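Local atomic coordinates of post-proline cleaving enzyme (Rickettsia typhi, PDB entry 4HVT), a protein that probably cleaves peptide bonds on the carboxyl side of proline in oligopeptides, acting as a serine peptidase of the prolyl oligopeptidase family. Residues A[61-66]-A[497-502]; A[238-243]-A[260-265]; A[452-457]-A[542-547]; A[356-361]-A[401-406]; A[641-646]-A[659-664]. All blocks are in the same frame, centred on the assembly; numbering follows the deposited sequence. Where two conformers were deposited one is given.

Contact 1: A[61-66]-A[497-502]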
# COMPACT_ATOMS: atom_id res chain seq x y z
N LYS A 61 -16.18 1.63 22.13
CA LYS A 61 -17.45 2.09 21.57
C LYS A 61 -17.28 2.90 20.28
O LYS A 61 -17.99 2.66 19.28
CB LYS A 61 -18.24 2.91 22.63
CG LYS A 61 -19.56 3.46 22.13
CD LYS A 61 -20.11 4.52 23.09
CE LYS A 61 -21.62 4.59 23.09
NZ LYS A 61 -22.16 5.25 24.32
N GLU A 62 -16.34 3.84 20.31
CA GLU A 62 -16.16 4.76 19.20
C GLU A 62 -15.68 4.02 17.97
O GLU A 62 -16.16 4.28 16.89
CB GLU A 62 -15.18 5.86 19.56
CG GLU A 62 -15.66 6.70 20.71
CD GLU A 62 -15.81 8.14 20.35
OE1 GLU A 62 -16.52 8.41 19.34
OE2 GLU A 62 -15.23 8.98 21.08
N ILE A 63 -14.75 3.07 18.16
CA ILE A 63 -14.20 2.33 17.01
C ILE A 63 -15.21 1.38 16.40
O ILE A 63 -15.35 1.30 15.18
CB ILE A 63 -12.99 1.50 17.44
CG1 ILE A 63 -11.93 2.40 18.09
CG2 ILE A 63 -12.51 0.65 16.29
CD1 ILE A 63 -10.89 2.97 17.19
N GLU A 64 -15.92 0.66 17.26
CA GLU A 64 -16.95 -0.25 16.79
C GLU A 64 -18.07 0.50 16.03
O GLU A 64 -18.54 0.04 14.99
CB GLU A 64 -17.49 -1.10 17.93
CG GLU A 64 -16.43 -2.07 18.43
CD GLU A 64 -16.94 -3.11 19.39
OE1 GLU A 64 -17.99 -2.89 20.03
OE2 GLU A 64 -16.28 -4.16 19.50
N THR A 65 -18.43 1.68 16.51
CA THR A 65 -19.46 2.48 15.82
C THR A 65 -19.02 2.78 14.39
O THR A 65 -19.84 2.84 13.49
CB THR A 65 -19.75 3.80 16.54
OG1 THR A 65 -20.25 3.48 17.83
CG2 THR A 65 -20.80 4.65 15.81
N ILE A 66 -17.73 3.02 14.21
CA ILE A 66 -17.22 3.39 12.89
C ILE A 66 -17.05 2.15 12.00
O ILE A 66 -17.47 2.13 10.84
CB ILE A 66 -15.89 4.15 12.97
CG1 ILE A 66 -16.12 5.55 13.57
CG2 ILE A 66 -15.26 4.27 11.60
CD1 ILE A 66 -14.88 6.18 14.18
N SER A 497 -9.17 10.44 7.21
CA SER A 497 -9.30 9.28 8.09
C SER A 497 -10.42 9.45 9.07
O SER A 497 -10.31 10.24 10.02
CB SER A 497 -8.00 9.04 8.86
OG SER A 497 -8.18 7.96 9.79
N ARG A 498 -11.47 8.68 8.89
CA ARG A 498 -12.59 8.72 9.77
C ARG A 498 -12.18 8.33 11.20
O ARG A 498 -12.60 8.97 12.16
CB ARG A 498 -13.68 7.81 9.24
CG ARG A 498 -14.98 8.09 9.87
CD ARG A 498 -16.10 7.38 9.16
NE ARG A 498 -17.19 7.40 10.10
CZ ARG A 498 -18.22 6.58 10.09
NH1 ARG A 498 -18.35 5.70 9.12
NH2 ARG A 498 -19.14 6.71 11.03
N ILE A 499 -11.36 7.29 11.33
CA ILE A 499 -11.00 6.85 12.66
C ILE A 499 -10.20 7.94 13.40
O ILE A 499 -10.46 8.25 14.55
CB ILE A 499 -10.18 5.54 12.65
CG1 ILE A 499 -10.98 4.36 12.08
CG2 ILE A 499 -9.74 5.22 14.07
CD1 ILE A 499 -12.02 3.81 13.04
N LYS A 500 -9.17 8.47 12.76
CA LYS A 500 -8.34 9.47 13.43
C LYS A 500 -9.15 10.72 13.71
O LYS A 500 -9.10 11.28 14.79
CB LYS A 500 -7.10 9.81 12.58
N ASN A 501 -9.95 11.17 12.74
CA ASN A 501 -10.72 12.38 12.95
C ASN A 501 -11.75 12.25 14.05
O ASN A 501 -11.95 13.16 14.86
CB ASN A 501 -11.44 12.80 11.65
CG ASN A 501 -10.49 13.42 10.63
OD1 ASN A 501 -9.40 13.86 10.98
ND2 ASN A 501 -10.87 13.38 9.37
N GLU A 502 -12.44 11.11 14.08
CA GLU A 502 -13.53 10.94 15.06
C GLU A 502 -13.06 10.45 16.41
O GLU A 502 -13.57 10.88 17.42
CB GLU A 502 -14.58 9.98 14.53
CG GLU A 502 -15.23 10.47 13.25
CD GLU A 502 -16.69 10.16 13.25
OE1 GLU A 502 -17.40 10.87 14.03
OE2 GLU A 502 -17.11 9.25 12.49

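Contact 2: A[238-243]-A[260-265]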
# COMPACT_ATOMS: atom_id res chain seq x y z
N LYS A 238 17.73 -16.32 -9.20
CA LYS A 238 17.45 -16.26 -7.79
C LYS A 238 17.71 -14.89 -7.18
O LYS A 238 17.05 -14.51 -6.21
CB LYS A 238 18.37 -17.29 -7.02
CG LYS A 238 17.53 -18.23 -6.21
CD LYS A 238 16.77 -19.14 -7.18
CE LYS A 238 16.78 -20.59 -6.75
NZ LYS A 238 15.53 -20.93 -6.01
N GLU A 239 18.67 -14.15 -7.74
CA GLU A 239 19.08 -12.87 -7.16
C GLU A 239 18.09 -11.78 -7.56
O GLU A 239 18.11 -10.74 -6.96
CB GLU A 239 20.49 -12.46 -7.65
CG GLU A 239 21.63 -13.43 -7.23
CD GLU A 239 21.72 -14.76 -8.00
OE1 GLU A 239 21.08 -14.98 -9.09
OE2 GLU A 239 22.46 -15.62 -7.42
N TYR A 240 17.26 -12.02 -8.58
CA TYR A 240 16.19 -11.03 -8.91
C TYR A 240 15.13 -11.04 -7.79
O TYR A 240 15.09 -11.94 -6.98
CB TYR A 240 15.54 -11.32 -10.26
CG TYR A 240 16.28 -10.90 -11.49
CD1 TYR A 240 17.66 -10.91 -11.55
CD2 TYR A 240 15.60 -10.43 -12.60
CE1 TYR A 240 18.34 -10.57 -12.69
CE2 TYR A 240 16.27 -10.02 -13.72
CZ TYR A 240 17.66 -10.10 -13.77
OH TYR A 240 18.31 -9.70 -14.92
N ILE A 241 14.29 -10.02 -7.75
CA ILE A 241 13.27 -9.92 -6.70
C ILE A 241 12.04 -10.74 -7.08
O ILE A 241 11.59 -11.61 -6.31
CB ILE A 241 12.87 -8.47 -6.42
CG1 ILE A 241 14.13 -7.60 -6.21
CG2 ILE A 241 11.98 -8.39 -5.18
CD1 ILE A 241 15.19 -8.17 -5.27
N TYR A 242 11.45 -10.41 -8.25
CA TYR A 242 10.21 -11.11 -8.65
C TYR A 242 10.04 -11.00 -10.16
O TYR A 242 10.76 -10.24 -10.80
CB TYR A 242 8.96 -10.61 -7.92
CG TYR A 242 8.62 -9.20 -8.27
CD1 TYR A 242 7.98 -8.90 -9.48
CD2 TYR A 242 8.97 -8.15 -7.43
CE1 TYR A 242 7.69 -7.59 -9.85
CE2 TYR A 242 8.70 -6.82 -7.81
CZ TYR A 242 8.04 -6.56 -9.00
OH TYR A 242 7.83 -5.26 -9.44
N VAL A 243 9.10 -11.81 -10.69
CA VAL A 243 8.64 -11.66 -12.06
C VAL A 243 7.12 -11.60 -12.10
O VAL A 243 6.44 -12.29 -11.34
CB VAL A 243 9.16 -12.78 -12.97
CG1 VAL A 243 8.56 -14.15 -12.66
CG2 VAL A 243 8.85 -12.45 -14.41
N ILE A 260 5.75 -8.51 -19.54
CA ILE A 260 6.49 -9.35 -18.56
C ILE A 260 7.50 -8.45 -17.91
O ILE A 260 8.27 -7.81 -18.61
CB ILE A 260 7.18 -10.49 -19.24
CG1 ILE A 260 6.09 -11.48 -19.76
CG2 ILE A 260 8.13 -11.18 -18.30
CD1 ILE A 260 6.69 -12.65 -20.48
N SER A 261 7.47 -8.39 -16.57
CA SER A 261 8.31 -7.49 -15.83
C SER A 261 9.12 -8.26 -14.77
O SER A 261 8.55 -8.84 -13.86
CB SER A 261 7.45 -6.37 -15.24
OG SER A 261 8.22 -5.41 -14.52
N ALA A 262 10.43 -8.25 -14.96
CA ALA A 262 11.39 -8.89 -14.07
C ALA A 262 12.10 -7.80 -13.26
O ALA A 262 12.90 -7.06 -13.77
CB ALA A 262 12.40 -9.71 -14.84
N ASN A 263 11.79 -7.77 -12.00
CA ASN A 263 12.31 -6.74 -11.11
C ASN A 263 13.65 -7.30 -10.56
O ASN A 263 13.66 -8.33 -9.87
CB ASN A 263 11.30 -6.45 -10.02
CG ASN A 263 11.75 -5.28 -9.16
OD1 ASN A 263 12.92 -5.20 -8.83
ND2 ASN A 263 10.86 -4.37 -8.83
N LYS A 264 14.74 -6.65 -10.95
CA LYS A 264 16.09 -7.13 -10.63
C LYS A 264 16.49 -6.79 -9.18
O LYS A 264 16.99 -7.65 -8.44
CB LYS A 264 17.10 -6.50 -11.58
CG LYS A 264 16.77 -6.63 -13.07
CD LYS A 264 17.78 -5.78 -13.88
CE LYS A 264 19.16 -6.44 -13.87
NZ LYS A 264 20.23 -5.51 -14.36
N ASP A 265 16.34 -5.54 -8.81
CA ASP A 265 16.85 -5.05 -7.50
C ASP A 265 15.95 -4.03 -6.80
O ASP A 265 16.42 -3.21 -5.97
CB ASP A 265 18.25 -4.48 -7.73
CG ASP A 265 18.23 -3.15 -8.50
OD1 ASP A 265 17.16 -2.69 -8.88
OD2 ASP A 265 19.32 -2.56 -8.67
O HOH W 1 19.13 -7.87 -6.77

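Contact 3: A[452-457]-A[542-547]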
# COMPACT_ATOMS: atom_id res chain seq x y z
N LYS A 452 1.91 23.13 6.62
CA LYS A 452 3.00 23.85 7.16
C LYS A 452 4.33 23.25 6.68
O LYS A 452 4.35 22.25 5.95
CB LYS A 452 2.87 23.80 8.70
CG LYS A 452 1.65 24.55 9.25
CD LYS A 452 1.47 24.34 10.74
CE LYS A 452 2.44 25.17 11.56
NZ LYS A 452 1.85 26.50 11.89
N GLU A 453 5.43 23.91 7.01
CA GLU A 453 6.79 23.40 6.75
C GLU A 453 7.73 23.55 7.91
O GLU A 453 7.73 24.52 8.60
CB GLU A 453 7.43 24.09 5.56
CG GLU A 453 6.61 23.92 4.27
CD GLU A 453 7.31 24.53 3.07
OE1 GLU A 453 8.05 25.54 3.27
OE2 GLU A 453 7.14 23.97 1.94
N ALA A 454 8.55 22.53 8.12
CA ALA A 454 9.62 22.62 9.09
C ALA A 454 10.93 22.84 8.32
O ALA A 454 11.00 22.56 7.15
CB ALA A 454 9.67 21.33 9.89
N THR A 455 11.96 23.31 9.02
CA THR A 455 13.32 23.41 8.49
C THR A 455 14.20 22.31 9.03
O THR A 455 14.46 22.19 10.24
CB THR A 455 13.88 24.83 8.67
OG1 THR A 455 12.94 25.73 8.06
CG2 THR A 455 15.16 24.97 7.96
N SER A 456 14.71 21.50 8.13
CA SER A 456 15.52 20.37 8.56
C SER A 456 16.96 20.80 8.78
O SER A 456 17.33 21.97 8.55
CB SER A 456 15.42 19.21 7.59
OG SER A 456 15.88 17.98 8.18
N PHE A 457 17.73 19.85 9.27
CA PHE A 457 19.13 20.06 9.64
C PHE A 457 20.01 20.68 8.56
O PHE A 457 21.00 21.35 8.92
CB PHE A 457 19.79 18.75 10.10
CG PHE A 457 20.16 17.83 8.97
CD1 PHE A 457 19.17 17.25 8.18
CD2 PHE A 457 21.50 17.52 8.69
CE1 PHE A 457 19.47 16.38 7.15
CE2 PHE A 457 21.80 16.64 7.62
CZ PHE A 457 20.80 16.08 6.87
N PHE A 542 12.13 14.03 10.44
CA PHE A 542 11.09 13.71 11.40
C PHE A 542 11.34 14.50 12.71
O PHE A 542 10.44 15.05 13.26
CB PHE A 542 11.12 12.20 11.65
CG PHE A 542 9.92 11.68 12.39
CD1 PHE A 542 8.67 11.67 11.79
CD2 PHE A 542 10.05 11.15 13.64
CE1 PHE A 542 7.57 11.16 12.44
CE2 PHE A 542 8.92 10.69 14.33
CZ PHE A 542 7.70 10.68 13.72
N PHE A 543 12.58 14.56 13.17
CA PHE A 543 12.91 15.35 14.37
C PHE A 543 12.60 16.86 14.16
O PHE A 543 12.10 17.55 15.07
CB PHE A 543 14.38 15.19 14.79
CG PHE A 543 14.79 13.77 15.06
CD1 PHE A 543 13.97 12.90 15.76
CD2 PHE A 543 16.01 13.30 14.58
CE1 PHE A 543 14.35 11.62 16.01
CE2 PHE A 543 16.41 12.01 14.84
CZ PHE A 543 15.58 11.15 15.52
N ALA A 544 12.93 17.37 12.98
CA ALA A 544 12.64 18.77 12.63
C ALA A 544 11.15 19.10 12.80
O ALA A 544 10.82 20.11 13.34
CB ALA A 544 13.11 19.08 11.22
N VAL A 545 10.28 18.23 12.30
CA VAL A 545 8.86 18.40 12.53
C VAL A 545 8.48 18.26 14.02
O VAL A 545 7.72 19.10 14.56
CB VAL A 545 8.07 17.44 11.61
CG1 VAL A 545 6.61 17.55 11.91
CG2 VAL A 545 8.31 17.77 10.14
N SER A 546 9.00 17.25 14.70
CA SER A 546 8.70 17.01 16.12
C SER A 546 9.05 18.28 16.94
O SER A 546 8.25 18.79 17.72
CB SER A 546 9.46 15.77 16.64
OG SER A 546 9.05 14.57 15.98
N GLU A 547 10.24 18.81 16.72
CA GLU A 547 10.74 19.98 17.46
C GLU A 547 9.93 21.20 17.15
O GLU A 547 9.73 22.05 18.05
CB GLU A 547 12.20 20.24 17.09
CG GLU A 547 13.11 19.19 17.67
CD GLU A 547 14.55 19.33 17.26
OE1 GLU A 547 14.83 19.71 16.10
OE2 GLU A 547 15.41 18.99 18.10

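Contact 4: A[356-361]-A[401-406]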
# COMPACT_ATOMS: atom_id res chain seq x y z
N SER A 356 -4.96 7.20 -15.44
CA SER A 356 -6.11 6.30 -15.46
C SER A 356 -6.82 6.60 -16.78
O SER A 356 -6.82 7.75 -17.23
CB SER A 356 -7.01 6.51 -14.27
OG SER A 356 -7.85 5.39 -14.01
N THR A 357 -7.43 5.59 -17.36
CA THR A 357 -7.91 5.74 -18.72
C THR A 357 -9.41 5.40 -18.78
O THR A 357 -9.85 4.47 -18.07
CB THR A 357 -7.12 4.74 -19.64
OG1 THR A 357 -5.71 5.05 -19.53
CG2 THR A 357 -7.49 4.92 -21.04
N THR A 358 -10.14 6.15 -19.62
CA THR A 358 -11.51 5.83 -20.03
C THR A 358 -11.50 5.54 -21.53
O THR A 358 -10.45 5.63 -22.20
CB THR A 358 -12.52 6.90 -19.69
OG1 THR A 358 -12.35 8.04 -20.57
CG2 THR A 358 -12.43 7.30 -18.24
N LYS A 359 -12.66 5.21 -22.05
CA LYS A 359 -12.79 4.92 -23.49
C LYS A 359 -12.17 6.00 -24.36
O LYS A 359 -11.57 5.72 -25.40
CB LYS A 359 -14.28 4.78 -23.86
CG LYS A 359 -14.55 4.28 -25.28
CD LYS A 359 -16.02 4.32 -25.62
CE LYS A 359 -16.81 3.13 -25.12
NZ LYS A 359 -18.24 3.15 -25.54
N ASP A 360 -12.38 7.27 -23.98
CA ASP A 360 -11.97 8.36 -24.84
C ASP A 360 -11.16 9.46 -24.12
O ASP A 360 -10.86 10.48 -24.71
CB ASP A 360 -13.18 8.94 -25.54
CG ASP A 360 -14.16 9.55 -24.60
OD1 ASP A 360 -13.92 9.58 -23.38
OD2 ASP A 360 -15.21 10.00 -25.10
N ARG A 361 -10.72 9.23 -22.88
CA ARG A 361 -9.89 10.20 -22.18
C ARG A 361 -8.79 9.52 -21.36
O ARG A 361 -8.99 8.43 -20.82
CB ARG A 361 -10.76 11.05 -21.20
CG ARG A 361 -11.72 11.96 -21.95
CD ARG A 361 -11.01 13.14 -22.57
NE ARG A 361 -11.93 14.11 -23.13
CZ ARG A 361 -12.43 14.03 -24.37
NH1 ARG A 361 -12.15 12.98 -25.17
NH2 ARG A 361 -13.26 14.97 -24.84
N MET A 401 -9.47 7.61 -8.34
CA MET A 401 -10.49 7.17 -9.30
C MET A 401 -10.33 5.71 -9.69
O MET A 401 -9.27 5.15 -9.52
CB MET A 401 -10.52 8.06 -10.55
CG MET A 401 -9.33 7.88 -11.50
SD MET A 401 -9.38 9.06 -12.87
CE MET A 401 -10.57 8.45 -13.95
N SER A 402 -11.43 5.16 -10.22
CA SER A 402 -11.43 3.82 -10.84
C SER A 402 -11.98 3.99 -12.25
O SER A 402 -12.94 4.73 -12.46
CB SER A 402 -12.30 2.83 -10.06
OG SER A 402 -13.65 3.20 -9.92
N SER A 403 -11.34 3.34 -13.22
CA SER A 403 -11.80 3.46 -14.62
C SER A 403 -11.14 2.39 -15.45
O SER A 403 -10.14 1.78 -15.01
CB SER A 403 -11.50 4.83 -15.23
OG SER A 403 -10.10 4.98 -15.48
N TYR A 404 -11.72 2.19 -16.61
CA TYR A 404 -11.17 1.25 -17.64
C TYR A 404 -11.36 1.85 -19.01
O TYR A 404 -12.34 2.53 -19.30
CB TYR A 404 -11.94 -0.06 -17.66
CG TYR A 404 -12.04 -0.85 -16.40
CD1 TYR A 404 -11.08 -1.74 -16.04
CD2 TYR A 404 -13.17 -0.74 -15.61
CE1 TYR A 404 -11.19 -2.52 -14.90
CE2 TYR A 404 -13.30 -1.49 -14.46
CZ TYR A 404 -12.33 -2.37 -14.12
OH TYR A 404 -12.45 -3.13 -12.97
N GLU A 405 -10.42 1.59 -19.89
CA GLU A 405 -10.57 2.08 -21.26
C GLU A 405 -11.81 1.47 -21.91
O GLU A 405 -12.32 2.03 -22.87
CB GLU A 405 -9.29 1.76 -22.08
CG GLU A 405 -9.24 2.45 -23.42
CD GLU A 405 -7.87 2.40 -24.10
OE1 GLU A 405 -6.88 1.96 -23.46
OE2 GLU A 405 -7.86 2.77 -25.29
N GLU A 406 -12.29 0.34 -21.43
CA GLU A 406 -13.50 -0.27 -22.01
C GLU A 406 -14.75 0.60 -21.72
O GLU A 406 -15.72 0.56 -22.46
CB GLU A 406 -13.75 -1.67 -21.51
CG GLU A 406 -14.93 -2.29 -22.25
CD GLU A 406 -15.05 -3.77 -22.13
OE1 GLU A 406 -14.08 -4.42 -21.71
OE2 GLU A 406 -16.14 -4.27 -22.48
O HOH W 2 -10.14 3.52 -26.40

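Contact 5: A[641-646]-A[659-664]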
# COMPACT_ATOMS: atom_id res chain seq x y z
N VAL A 641 6.09 2.17 24.58
CA VAL A 641 5.96 1.76 23.21
C VAL A 641 5.01 0.57 23.10
O VAL A 641 5.03 -0.36 23.92
CB VAL A 641 7.31 1.44 22.55
CG1 VAL A 641 8.08 0.43 23.35
CG2 VAL A 641 7.15 0.92 21.12
N LEU A 642 4.16 0.62 22.07
CA LEU A 642 3.32 -0.51 21.67
C LEU A 642 3.95 -1.13 20.43
O LEU A 642 4.21 -0.45 19.47
CB LEU A 642 1.90 -0.01 21.30
CG LEU A 642 0.95 -1.06 20.69
CD1 LEU A 642 0.72 -2.23 21.62
CD2 LEU A 642 -0.44 -0.47 20.38
N ILE A 643 4.28 -2.42 20.50
CA ILE A 643 4.97 -3.12 19.39
C ILE A 643 4.01 -4.15 18.85
O ILE A 643 3.39 -4.90 19.60
CB ILE A 643 6.20 -3.84 19.90
CG1 ILE A 643 7.23 -2.87 20.55
CG2 ILE A 643 6.83 -4.56 18.77
CD1 ILE A 643 8.31 -3.55 21.40
N THR A 644 3.81 -4.17 17.54
CA THR A 644 2.88 -5.17 16.97
C THR A 644 3.53 -5.99 15.86
O THR A 644 4.33 -5.47 15.08
CB THR A 644 1.59 -4.52 16.44
OG1 THR A 644 1.85 -3.79 15.20
CG2 THR A 644 1.00 -3.57 17.48
N ASP A 645 3.16 -7.26 15.78
CA ASP A 645 3.62 -8.07 14.66
C ASP A 645 2.65 -9.24 14.37
O ASP A 645 1.62 -9.36 15.06
CB ASP A 645 5.07 -8.49 14.92
CG ASP A 645 5.22 -9.54 16.00
OD1 ASP A 645 4.44 -10.50 16.04
OD2 ASP A 645 6.19 -9.44 16.76
N SER A 646 2.93 -10.08 13.37
CA SER A 646 2.01 -11.20 13.06
C SER A 646 2.78 -12.44 12.65
O SER A 646 3.77 -12.36 11.93
CB SER A 646 0.98 -10.82 11.99
OG SER A 646 0.17 -11.95 11.58
N ILE A 659 11.95 -9.54 18.64
CA ILE A 659 13.27 -9.16 19.24
C ILE A 659 13.33 -7.80 19.96
O ILE A 659 14.00 -7.64 21.05
CB ILE A 659 14.44 -9.35 18.22
CG1 ILE A 659 15.79 -9.29 18.93
CG2 ILE A 659 14.49 -8.33 17.06
CD1 ILE A 659 16.01 -10.43 19.89
N PHE A 660 12.62 -6.80 19.39
CA PHE A 660 12.56 -5.51 20.01
C PHE A 660 11.88 -5.65 21.39
O PHE A 660 12.34 -5.10 22.32
CB PHE A 660 11.80 -4.58 19.13
CG PHE A 660 11.95 -3.13 19.46
CD1 PHE A 660 13.18 -2.58 19.76
CD2 PHE A 660 10.85 -2.29 19.30
CE1 PHE A 660 13.31 -1.25 20.03
CE2 PHE A 660 10.97 -0.96 19.54
CZ PHE A 660 12.23 -0.43 19.89
N GLU A 661 10.73 -6.34 21.43
CA GLU A 661 10.02 -6.62 22.72
C GLU A 661 10.96 -7.37 23.68
O GLU A 661 11.05 -7.07 24.86
CB GLU A 661 8.79 -7.46 22.46
CG GLU A 661 8.05 -8.05 23.65
CD GLU A 661 7.51 -7.01 24.63
OE1 GLU A 661 7.66 -5.77 24.46
OE2 GLU A 661 6.96 -7.46 25.67
N TYR A 662 11.62 -8.40 23.16
CA TYR A 662 12.46 -9.23 24.03
C TYR A 662 13.56 -8.42 24.69
O TYR A 662 13.79 -8.55 25.91
CB TYR A 662 13.02 -10.41 23.25
CG TYR A 662 13.83 -11.38 24.14
CD1 TYR A 662 15.15 -11.16 24.41
CD2 TYR A 662 13.23 -12.51 24.62
CE1 TYR A 662 15.87 -12.05 25.20
CE2 TYR A 662 13.90 -13.39 25.42
CZ TYR A 662 15.22 -13.16 25.70
OH TYR A 662 15.85 -14.07 26.47
N VAL A 663 14.24 -7.58 23.91
CA VAL A 663 15.31 -6.75 24.45
C VAL A 663 14.78 -5.62 25.34
O VAL A 663 15.31 -5.40 26.43
CB VAL A 663 16.25 -6.21 23.36
CG1 VAL A 663 17.43 -5.47 24.00
CG2 VAL A 663 16.75 -7.36 22.52
N LEU A 664 13.72 -4.93 24.90
CA LEU A 664 13.22 -3.80 25.67
C LEU A 664 12.60 -4.27 26.96
O LEU A 664 12.71 -3.59 28.00
CB LEU A 664 12.19 -3.01 24.85
CG LEU A 664 12.69 -1.76 24.14
CD1 LEU A 664 11.50 -1.14 23.40
CD2 LEU A 664 13.23 -0.74 25.12

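Contact 1: A[61-66]-A[497-502]
Ile66 and Ile63 fix helix 56-67 of the N-terminal segment onto helix 498-505 of the alpha/beta-hydrolase domain, the way the N-terminal segment rejoins the catalytic domain in prolyl oligopeptidases. The short axes run roughly antiparallel, 142° between directions and 10.4 Å apart. Ile66 does most of the work. Its CG2 touches Ile499 CD1 at 3.6 Å, while its CD1 presses on Glu502 CB at 3.8 Å. One turn back, Ile63 CD1 reaches Ile499 CG2 at 4.0 Å, the two side chains crossing at about a right angle. Ile66 CG2 also lies 3.9 Å above the plane of the Arg498 guanidinium, towards its rim. At the edge of that plane Arg498 NE donates to Glu502 OE2 over 3.0 Å in an almost straight salt bridge; Asp69, at NH2, is a second anchor, and Tyr440 adds a cation-pi contact. Glu502 O is buried unpartnered. No hydrogen bond joins the two segments, so they hold by apolar contact, beside an arginine whose charge is probably balanced by Glu502 and Asp69.

Contact 2: A[238-243]-A[260-265]
Ile241 and Tyr242 both face Asn263 in a classic beta bulge, at the start of the hairpin formed by strands 242-247 and 257-263 in a beta-propeller blade. Asn263 O takes the strong bond from Ile241 N at 2.8 Å and a weak one from Tyr242 N. Asn263 N returns a bond to Tyr242 O at 2.9 Å. Over the Tyr242 ring sits Asn263 CB, 3.6 Å from the centroid in a CH-pi contact, and Asn263 ND2 gives a weak bond to Tyr242 OH. Tyr242 CG stands between its backbone N and carbonyl carbon (chi1 65°), on the side of Asn263. The Tyr240 ring runs side by side with Lys264, whose CG covers one face, and meets Ala262 CB at its edge. Further out, Asp270 holds Tyr240 OH, Phe266 N holds Asn263 OD1, and Asp265 O accepts from Thr609 on the hydrolase side of the chain. Beyond the bulge, a single water donates to Glu239 O at 3.1 Å and to Lys264 O at 2.7 Å.

Contact 3: A[452-457]-A[542-547]
The flat group that meets Ala544 is the peptide joining Thr455 to Ser456: the Ala544 methyl sits above one side of its plane, displaced towards the oxygen, with CB 3.5 Å from Thr455 O. The same CB lies 3.8 Å from Ser456 CA. The aromatic rings look elsewhere. Phe542 carries Ser546 OG over one face, 4.1 Å above the plane, and points into the domain against Leu482 and Leu571; Phe457 has Ser456 OG at its edge, in plane. Next along the strand, the methyl of Ala454 touches Val545 CG2 at 3.8 Å and lies as far from Ala544 O. Val545 CG1 is anti to the backbone N (chi1 176°), leaving CG2, beside that N, to meet Ala454. Small residues on both sides let strand 447-455, an edge strand of the alpha/beta-hydrolase sheet, cross helix 536-551 with axes only 7.4 Å apart, at 114°. Ser456 OG is hydrogen-bonded to Asp541, just ahead of this part of the helix. Between the two segments there is no hydrogen bond: methyl groups and backbone atoms meet directly, and fit rather than polarity sets the distance.

Contact 4: A[356-361]-A[401-406]
Glu405, Ser356 and Thr357 bury the most surface here. Glu405 leaves its backbone with CG anti to N and lies side by side with Thr357, CB 3.8 Å from Thr357 CG2. Further along this extended chain, OE2 takes a water at 2.6 Å that also donates to Lys359 O, and the same oxygen accepts from Lys299 N, so the carboxylate is gripped on the neighbouring hairpin loop as well. The hydroxyl of Thr357 turns to Ser297 O, leaving its methyl for the glutamate. Ser356 meets two partners: CB touches Met401 SD at 3.8 Å, and OG lies 2.7 Å from Ser403 OG, close enough for a hydrogen bond, though its proton has another acceptor within reach. Ser403 OG, placed between its backbone N and carbonyl carbon (chi1 71°), donates to Thr357 O at 2.7 Å, approaching from well above the carbonyl plane (60° out of it). The backbones then close in without an N-H...O bond across them: Thr358 CA makes a CA-H...O contact of 3.5 Å with Tyr404 O. The two chain segments run 33° apart, nearly the same way, as expected for the first strands of successive blades of the seven-bladed beta-propeller, joined here by side chains and CA-H...O contact, without N-H...O bonds between the two segments.

Contact 5: A[641-646]-A[659-664]
Ile643 and Val641 supply the apolar contacts from the strand. Ile643 CD1 reaches Phe660 CD2 at 3.5 Å, approaching the ring obliquely, and Val641 CG1 meets Leu664 CD1 at 3.8 Å. Within the helix, Leu664 CD1 lies 3.6 Å above one face of the Phe660 ring, towards its rim, so the two residues facing the strand are packed on each other. Phe660 CG, anti to its backbone N (chi1 -165°), lies 4.1 Å from Ile643 CD1. Polar atoms meet the strand only as neighbours of a methyl: Ile643 CD1 stands 3.7 Å from Glu661 N and 3.8 Å from Glu661 OE1. The buried carboxylate is satisfied elsewhere, OE2 by a salt bridge to Arg42 of helix 34-51 and OE1 by Thr672. No hydrogen bond crosses. Strand 640-646, helix 655-664 and strand 672-677 form a beta-alpha-beta unit of the alpha/beta-hydrolase domain; the helix runs back over the sheet at 143° to the strand, while helix 567-578 also touches Val641 and Phe660.

In the fold
From the N terminus, 61-66 opens contact 1, which closes at 497-502 after the whole beta-propeller has been threaded, bringing helix 56-67 back to the hydrolase domain. Contacts 2 and 4 nest in that loop, one after the other: the first ties a hairpin within a blade, the second joins consecutive blades, their centres 29 Å apart. Contact 3 opens at 452-457 before contact 1 closes and ends at 542-547, so these two cross; it ties edge strand 447-455 to helix 536-551. Contact 5 follows last, a short local closure of strand 640-646 with helix 655-664. Contacts 3 and 5 reach the same mixed hydrolase sheet. Contacts 4 and 5 lie on opposite sides of the chain's centre, one in each domain.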